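Local coordinates for RabGDI protein (Plasmodium falciparum 3D7, PDB 3P1W) that probably acts as a Rab GDP-dissociation inhibitor, binding Rab GTPases in their GDP-bound form and so taking part in vesicle traffic, at residues Tyr21-Leu26 against Lys305-Pro310. Sequence-based numbering, arbitrary orientation.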
# COMPACT_ATOMS: atom_id res chain seq x y z
N TYR A 21 -4.44 28.84 -11.01
CA TYR A 21 -4.91 27.83 -10.08
C TYR A 21 -4.15 27.93 -8.77
O TYR A 21 -3.00 28.37 -8.73
CB TYR A 21 -4.73 26.43 -10.69
CG TYR A 21 -5.41 26.28 -12.03
CD1 TYR A 21 -6.75 25.92 -12.10
CD2 TYR A 21 -4.73 26.54 -13.22
CE1 TYR A 21 -7.39 25.80 -13.31
CE2 TYR A 21 -5.37 26.43 -14.44
CZ TYR A 21 -6.71 26.06 -14.48
OH TYR A 21 -7.36 25.95 -15.68
N ASP A 22 -4.77 27.49 -7.69
CA ASP A 22 -4.06 27.38 -6.42
C ASP A 22 -2.98 26.30 -6.55
O ASP A 22 -1.82 26.53 -6.21
CB ASP A 22 -5.03 27.05 -5.29
CG ASP A 22 -5.99 28.20 -4.99
OD1 ASP A 22 -5.49 29.33 -4.82
OD2 ASP A 22 -7.22 27.97 -4.95
N VAL A 23 -3.37 25.14 -7.06
CA VAL A 23 -2.44 24.02 -7.22
C VAL A 23 -2.66 23.40 -8.59
O VAL A 23 -3.80 23.18 -9.01
CB VAL A 23 -2.62 22.96 -6.13
CG1 VAL A 23 -1.54 21.86 -6.24
CG2 VAL A 23 -2.58 23.59 -4.74
N ILE A 24 -1.57 23.13 -9.30
CA ILE A 24 -1.62 22.26 -10.48
C ILE A 24 -0.98 20.91 -10.09
O ILE A 24 0.08 20.85 -9.45
CB ILE A 24 -0.92 22.87 -11.71
CG1 ILE A 24 -1.63 24.16 -12.14
CG2 ILE A 24 -0.89 21.87 -12.89
CD1 ILE A 24 -0.92 24.88 -13.28
N ILE A 25 -1.65 19.84 -10.46
CA ILE A 25 -1.25 18.49 -10.07
C ILE A 25 -0.88 17.76 -11.34
O ILE A 25 -1.65 17.77 -12.29
CB ILE A 25 -2.37 17.75 -9.27
CG1 ILE A 25 -2.68 18.44 -7.94
CG2 ILE A 25 -1.91 16.33 -8.92
CD1 ILE A 25 -3.82 19.44 -7.98
N LEU A 26 0.30 17.12 -11.36
CA LEU A 26 0.78 16.45 -12.55
C LEU A 26 0.88 14.96 -12.23
O LEU A 26 1.59 14.59 -11.30
CB LEU A 26 2.14 17.00 -12.97
CG LEU A 26 2.22 18.52 -13.14
CD1 LEU A 26 3.63 18.90 -13.52
CD2 LEU A 26 1.22 19.01 -14.17
N LYS A 305 1.27 26.54 -6.31
CA LYS A 305 1.93 25.29 -5.94
C LYS A 305 1.73 24.22 -6.99
O LYS A 305 0.76 24.24 -7.74
CB LYS A 305 1.41 24.77 -4.58
CG LYS A 305 1.53 25.80 -3.43
CD LYS A 305 1.01 25.27 -2.11
CE LYS A 305 0.90 26.34 -1.03
NZ LYS A 305 2.15 27.14 -0.82
N VAL A 306 2.64 23.24 -6.99
CA VAL A 306 2.51 22.08 -7.83
C VAL A 306 2.65 20.82 -6.95
O VAL A 306 3.45 20.80 -6.02
CB VAL A 306 3.59 22.06 -8.94
CG1 VAL A 306 3.67 20.69 -9.64
CG2 VAL A 306 3.34 23.14 -9.97
N ILE A 307 1.86 19.80 -7.25
CA ILE A 307 2.08 18.44 -6.68
C ILE A 307 2.31 17.54 -7.85
O ILE A 307 1.54 17.58 -8.82
CB ILE A 307 0.87 17.95 -5.87
CG1 ILE A 307 0.62 18.85 -4.66
CG2 ILE A 307 1.09 16.49 -5.38
CD1 ILE A 307 -0.83 18.71 -4.11
N CYS A 308 3.36 16.72 -7.82
CA CYS A 308 3.59 15.84 -8.93
C CYS A 308 4.34 14.60 -8.51
O CYS A 308 4.93 14.57 -7.44
CB CYS A 308 4.36 16.56 -10.03
SG CYS A 308 6.03 17.09 -9.60
N ASP A 309 4.30 13.59 -9.36
CA ASP A 309 5.13 12.40 -9.12
C ASP A 309 6.55 12.63 -9.68
O ASP A 309 6.79 13.60 -10.41
CB ASP A 309 4.43 11.16 -9.65
CG ASP A 309 4.41 11.05 -11.14
OD1 ASP A 309 5.47 10.76 -11.75
OD2 ASP A 309 3.32 11.14 -11.70
N PRO A 310 7.50 11.74 -9.34
CA PRO A 310 8.88 11.97 -9.71
C PRO A 310 9.14 12.08 -11.21
O PRO A 310 10.11 12.76 -11.62
CB PRO A 310 9.62 10.75 -9.07
CG PRO A 310 8.80 10.40 -7.92
CD PRO A 310 7.37 10.58 -8.43
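V23, I24, I25 and L26 run beside K305, V306, I307 and C308 as parallel strands in straight register, their short axes 4.7 Å apart and inclined by 19°. The bonding illustrates the parallel ladder: K305 gives its N-H to D22 O and receives that of I24 on its own O, at 3.0 Å between I24 N and K305 O. I24 O then accepts from I307 N, and I307 O from L26 N at 2.9 Å. At the far end the ladder frays, D309 N reaching L26 O in a weak bond of 3.5 Å. Alpha C-H groups add to the grip: CA of V23 lies 3.2 Å from K305 O, so this carbonyl holds both V23 and I24.

On the face bearing V23, I25 and I307, the link is diagonal as well as lateral. V23 turns CG1 anti to its backbone N (chi1 -174°), which carries the methyl forward along the strand to meet I307 CD1 at 3.9 Å. I25 lies alongside I307, pointing the same way, with its CG1 against I307 CB. Across the sheet, on the other face, L26 and C308 touch root to root, CB to CB at 3.7 Å, while L26 CD1 reaches back more loosely towards CG1 of V306.

Strand 20-26 also pairs with 46-49, and 305-308 with 427-429, which places this contact inside the parallel part of a mixed sheet, consistent with the Rossmann-type fold that Rab GDIs share with FAD-binding proteins. Helix 30-41 packs on the face of I25 and I307, through S36 and L39, and L453 of helix 440-454 joins it over I307 and K305.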